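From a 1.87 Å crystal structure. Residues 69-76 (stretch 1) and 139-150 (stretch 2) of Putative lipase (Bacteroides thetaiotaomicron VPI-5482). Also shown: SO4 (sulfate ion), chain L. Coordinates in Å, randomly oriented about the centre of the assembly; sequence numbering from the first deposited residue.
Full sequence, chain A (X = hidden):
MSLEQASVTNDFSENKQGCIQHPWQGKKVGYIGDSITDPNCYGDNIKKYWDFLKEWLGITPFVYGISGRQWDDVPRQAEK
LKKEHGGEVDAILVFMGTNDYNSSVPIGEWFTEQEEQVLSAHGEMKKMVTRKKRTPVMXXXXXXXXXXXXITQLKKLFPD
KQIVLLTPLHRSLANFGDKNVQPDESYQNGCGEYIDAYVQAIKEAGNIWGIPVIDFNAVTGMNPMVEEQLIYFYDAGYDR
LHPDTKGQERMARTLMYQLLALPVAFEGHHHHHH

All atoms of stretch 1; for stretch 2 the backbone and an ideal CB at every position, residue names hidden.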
# COMPACT_ATOMS: atom_id res chain seq x y z
N ARG A 69 27.06 31.09 -3.48
CA ARG A 69 27.45 30.11 -4.49
C ARG A 69 26.57 28.87 -4.50
O ARG A 69 25.97 28.50 -3.48
CB ARG A 69 28.92 29.73 -4.32
CG ARG A 69 29.87 30.90 -4.56
CD ARG A 69 29.68 31.48 -5.96
NE ARG A 69 30.29 32.79 -6.13
CZ ARG A 69 31.59 33.00 -6.33
NH1 ARG A 69 32.43 31.98 -6.41
NH2 ARG A 69 32.04 34.24 -6.47
N GLN A 70 26.49 28.24 -5.66
CA GLN A 70 25.68 27.04 -5.87
C GLN A 70 26.55 25.86 -6.29
O GLN A 70 27.77 26.01 -6.43
CB GLN A 70 24.63 27.34 -6.94
CG GLN A 70 23.67 28.46 -6.56
CD GLN A 70 23.00 29.09 -7.77
OE1 GLN A 70 22.57 28.39 -8.68
NE2 GLN A 70 22.89 30.41 -7.76
N TRP A 71 25.94 24.70 -6.49
CA TRP A 71 26.70 23.52 -6.88
C TRP A 71 27.48 23.68 -8.18
O TRP A 71 28.39 22.89 -8.45
CB TRP A 71 25.79 22.28 -6.97
CG TRP A 71 25.97 21.35 -5.80
CD1 TRP A 71 25.30 21.39 -4.61
CD2 TRP A 71 26.91 20.28 -5.70
NE1 TRP A 71 25.77 20.40 -3.77
CE2 TRP A 71 26.76 19.71 -4.41
CE3 TRP A 71 27.87 19.74 -6.57
CZ2 TRP A 71 27.54 18.63 -3.98
CZ3 TRP A 71 28.64 18.67 -6.14
CH2 TRP A 71 28.47 18.12 -4.85
N ASP A 72 27.16 24.70 -8.98
CA ASP A 72 27.89 24.89 -10.23
C ASP A 72 29.27 25.49 -9.98
O ASP A 72 30.11 25.53 -10.88
CB ASP A 72 27.09 25.79 -11.19
CG ASP A 72 26.87 27.20 -10.65
OD1 ASP A 72 26.83 27.37 -9.41
OD2 ASP A 72 26.71 28.13 -11.47
N ASP A 73 29.51 25.92 -8.75
CA ASP A 73 30.78 26.53 -8.38
C ASP A 73 31.74 25.53 -7.70
O ASP A 73 32.86 25.90 -7.35
CB ASP A 73 30.53 27.72 -7.45
CG ASP A 73 31.73 28.66 -7.34
OD1 ASP A 73 32.28 29.05 -8.39
OD2 ASP A 73 32.12 29.00 -6.20
N VAL A 74 31.31 24.29 -7.54
CA VAL A 74 32.14 23.27 -6.90
C VAL A 74 33.45 23.01 -7.65
O VAL A 74 34.51 22.91 -7.04
CB VAL A 74 31.36 21.95 -6.70
CG1 VAL A 74 32.31 20.83 -6.26
CG2 VAL A 74 30.28 22.16 -5.64
N PRO A 75 33.40 22.87 -8.99
CA PRO A 75 34.64 22.62 -9.74
C PRO A 75 35.66 23.76 -9.55
O PRO A 75 36.84 23.50 -9.35
CB PRO A 75 34.15 22.51 -11.18
CG PRO A 75 32.81 21.86 -11.01
CD PRO A 75 32.22 22.66 -9.85
N ARG A 76 35.19 25.00 -9.63
CA ARG A 76 36.07 26.16 -9.47
C ARG A 76 36.72 26.18 -8.10
O ARG A 76 37.91 26.46 -7.97
CB ARG A 76 35.31 27.46 -9.68
CG ARG A 76 36.19 28.71 -9.58
CD ARG A 76 35.36 29.98 -9.42
NE ARG A 76 34.75 30.06 -8.10
CZ ARG A 76 35.41 30.37 -6.99
NH1 ARG A 76 36.71 30.64 -7.03
NH2 ARG A 76 34.77 30.40 -5.82
N UNK A 139 25.72 18.75 -17.24
CA UNK A 139 25.22 20.08 -17.58
C UNK A 139 25.08 20.93 -16.33
O UNK A 139 24.82 20.42 -15.24
CB UNK A 139 23.88 19.98 -18.31
N UNK A 140 25.27 22.24 -16.48
CA UNK A 140 25.14 23.16 -15.36
C UNK A 140 23.72 23.70 -15.33
O UNK A 140 23.36 24.49 -14.45
CB UNK A 140 26.16 24.30 -15.46
N UNK A 141 22.90 23.26 -16.28
CA UNK A 141 21.51 23.72 -16.35
C UNK A 141 20.63 23.10 -15.27
O UNK A 141 19.58 23.63 -14.95
CB UNK A 141 20.93 23.40 -17.73
N UNK A 142 21.07 21.97 -14.71
CA UNK A 142 20.27 21.31 -13.69
C UNK A 142 21.08 20.96 -12.44
O UNK A 142 22.31 20.93 -12.48
CB UNK A 142 19.64 20.04 -14.27
N UNK A 143 20.37 20.70 -11.35
CA UNK A 143 21.01 20.37 -10.08
C UNK A 143 21.74 19.03 -10.15
O UNK A 143 22.89 18.91 -9.74
CB UNK A 143 19.97 20.34 -8.96
N UNK A 144 21.06 18.01 -10.68
CA UNK A 144 21.67 16.69 -10.80
C UNK A 144 22.85 16.78 -11.76
O UNK A 144 23.88 16.11 -11.56
CB UNK A 144 20.65 15.65 -11.28
N UNK A 145 22.71 17.61 -12.78
CA UNK A 145 23.80 17.79 -13.74
C UNK A 145 25.00 18.42 -13.06
O UNK A 145 26.14 18.04 -13.32
CB UNK A 145 23.35 18.65 -14.92
N UNK A 146 24.74 19.39 -12.19
CA UNK A 146 25.82 20.07 -11.47
C UNK A 146 26.52 19.13 -10.50
O UNK A 146 27.74 19.22 -10.31
CB UNK A 146 25.28 21.28 -10.71
N UNK A 147 25.77 18.22 -9.89
CA UNK A 147 26.36 17.27 -8.97
C UNK A 147 27.23 16.29 -9.76
O UNK A 147 28.32 15.93 -9.31
CB UNK A 147 25.28 16.53 -8.18
N UNK A 148 26.77 15.88 -10.93
CA UNK A 148 27.54 14.96 -11.76
C UNK A 148 28.88 15.61 -12.13
O UNK A 148 29.93 14.99 -12.01
CB UNK A 148 26.76 14.58 -13.02
N UNK A 149 28.82 16.86 -12.58
CA UNK A 149 30.02 17.60 -12.96
C UNK A 149 30.93 17.82 -11.74
O UNK A 149 32.15 17.63 -11.81
CB UNK A 149 29.64 18.94 -13.59
N UNK A 150 30.32 18.22 -10.63
CA UNK A 150 31.07 18.48 -9.41
C UNK A 150 31.80 17.29 -8.82
O UNK A 150 32.99 17.38 -8.48
CB UNK A 150 30.12 19.04 -8.35
S SO4 L . 12.87 11.19 -10.24
O1 SO4 L . 11.47 11.05 -9.80
O2 SO4 L . 13.76 11.05 -9.07
O3 SO4 L . 13.20 10.12 -11.22
O4 SO4 L . 13.07 12.51 -10.87

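Position 139 lies beyond the reach of stretch 1, and its extended backbone leaves the choice wide. It is Thr-139, whose OG1 accepts a hydrogen bond from the backbone N of position 141 (3.0 Å).

At position 140 the ideal CB points toward stretch 1 and lies 4.6 Å from Asp-72 CB. The neighbouring carboxylate favours a polar side chain, and a long one could spread along the loop. The residue is Gln-140; its OE1 comes within 4.0 Å of Asp-72 CB, and a water bridges the two side chains, donating to Gln-140 OE1 (2.8 Å) and to Asp-72 OD2 (2.7 Å).

Positions 141 and 142 have nothing of stretch 1 near their CB atoms, so contact with it sets no preference at either. The first is Asp-141. The second immediately precedes a helix, where Ser, Thr, Asp or Asn commonly caps the free amides; Thr-142 does so, its OG1 accepting from the backbone N of position 145 at 3.0 Å.

At position 143 CA-to-CB runs sideways and the CB meets nothing of stretch 1, but a long side chain could reach the indole of Trp-71. A large apolar or aromatic residue would suit. Tyr-143, with chi1 in t, brings CE1 to 3.7 Å from Trp-71 CD1; the ring planes meet at 83° in an oblique pairing.

Position 144 is out of reach of stretch 1, and many residues would be allowed, though a long basic side chain could reach toward the sulfate, probably from the crystallisation liquor. Arg-144 does so, donating from NH2 to sulfate O2 (2.7 Å) and from NH1 to O4 (3.0 Å).

Position 145 has ordinary helical angles, yet an ideal CB would lie 2.3 Å from the backbone O of position 139. That clash leaves room only for glycine, and the residue is Gly-145.

Position 146 faces stretch 1 squarely, its CB 3.9 Å from Trp-71 CB, with Gln-70 OE1 and the Asp-72 carboxylate farther out. Lys or Arg could answer both the acceptor and the charge. Arg-146 donates from NH1 to Gln-70 OE1 (2.7 Å, 171°), and a water also links that oxygen to its NH2. Asp-72 CB lies over one guanidinium face; the salt bridge from Asp-72 OD1 to Arg-146 NH1 is long (3.7 Å) and out of plane, an attraction of charges alone. Arg-146 NE donates to Gln-140 O (2.9 Å), tying the side chain back to the loop that precedes its helix.

At position 147 the CB lies 4.4 Å from Trp-71 CE3, favouring an aliphatic side chain. Ile-147 sets CG1 over the face of the Trp-71 six-membered ring, 4.1 Å from its centroid.

Position 148 points away, so stretch 1 sets no preference there; it is Asn-148.

At position 149 the CB is 5.0 Å from Pro-75 CG, so Val, Leu or Ile would fit. Ile-149 CG2 packs against Pro-75 CG at 3.9 Å.

At position 150 an ideal CB would clash with Trp-71 CZ3 at 2.7 Å, demanding glycine. Gly-150 CA instead meets the indole edge, 4.1 Å from Trp-71 CZ3, and approaches both Val-74 and Pro-75.

Stretch 2 139-150: TQDTYRGRINIG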
# COMPACT_ATOMS: atom_id res chain seq x y z
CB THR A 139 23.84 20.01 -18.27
OG1 THR A 139 23.36 21.33 -18.54
CG2 THR A 139 22.84 19.29 -17.37
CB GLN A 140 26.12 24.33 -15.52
CG GLN A 140 27.58 23.91 -15.53
CD GLN A 140 28.52 25.09 -15.68
OE1 GLN A 140 28.51 26.02 -14.88
NE2 GLN A 140 29.34 25.05 -16.72
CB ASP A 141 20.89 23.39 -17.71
CG ASP A 141 21.65 23.99 -18.88
OD1 ASP A 141 22.14 25.14 -18.75
OD2 ASP A 141 21.74 23.33 -19.93
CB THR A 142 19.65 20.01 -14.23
OG1 THR A 142 20.68 19.03 -14.41
CG2 THR A 142 18.97 20.27 -15.57
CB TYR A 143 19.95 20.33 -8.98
CG TYR A 143 20.50 20.27 -7.57
CD1 TYR A 143 21.32 21.28 -7.07
CD2 TYR A 143 20.17 19.21 -6.72
CE1 TYR A 143 21.79 21.25 -5.76
CE2 TYR A 143 20.64 19.17 -5.41
CZ TYR A 143 21.44 20.19 -4.93
OH TYR A 143 21.86 20.18 -3.63
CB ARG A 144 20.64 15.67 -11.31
CG ARG A 144 19.67 15.21 -10.22
CD ARG A 144 18.48 14.47 -10.80
NE ARG A 144 17.68 13.83 -9.76
CZ ARG A 144 16.47 13.33 -9.94
NH1 ARG A 144 15.89 13.40 -11.13
NH2 ARG A 144 15.82 12.75 -8.93
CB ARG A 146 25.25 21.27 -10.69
CG ARG A 146 24.72 22.37 -11.59
CD ARG A 146 24.14 23.51 -10.76
NE ARG A 146 23.73 24.63 -11.61
CZ ARG A 146 23.39 25.82 -11.14
NH1 ARG A 146 23.41 26.06 -9.84
NH2 ARG A 146 23.03 26.79 -11.98
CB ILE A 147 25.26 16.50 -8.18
CG1 ILE A 147 24.55 17.47 -7.23
CG2 ILE A 147 25.89 15.36 -7.38
CD1 ILE A 147 23.36 16.87 -6.49
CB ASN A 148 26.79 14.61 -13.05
CG ASN A 148 25.63 13.65 -12.81
OD1 ASN A 148 25.60 12.93 -11.81
ND2 ASN A 148 24.69 13.62 -13.75
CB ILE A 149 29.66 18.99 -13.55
CG1 ILE A 149 28.95 18.82 -14.89
CG2 ILE A 149 30.93 19.83 -13.69
CD1 ILE A 149 28.36 20.11 -15.45
O HOH W 1 21.74 29.20 -11.09
O HOH W 2 29.25 21.43 -10.65
O HOH W 3 26.46 27.74 -14.14
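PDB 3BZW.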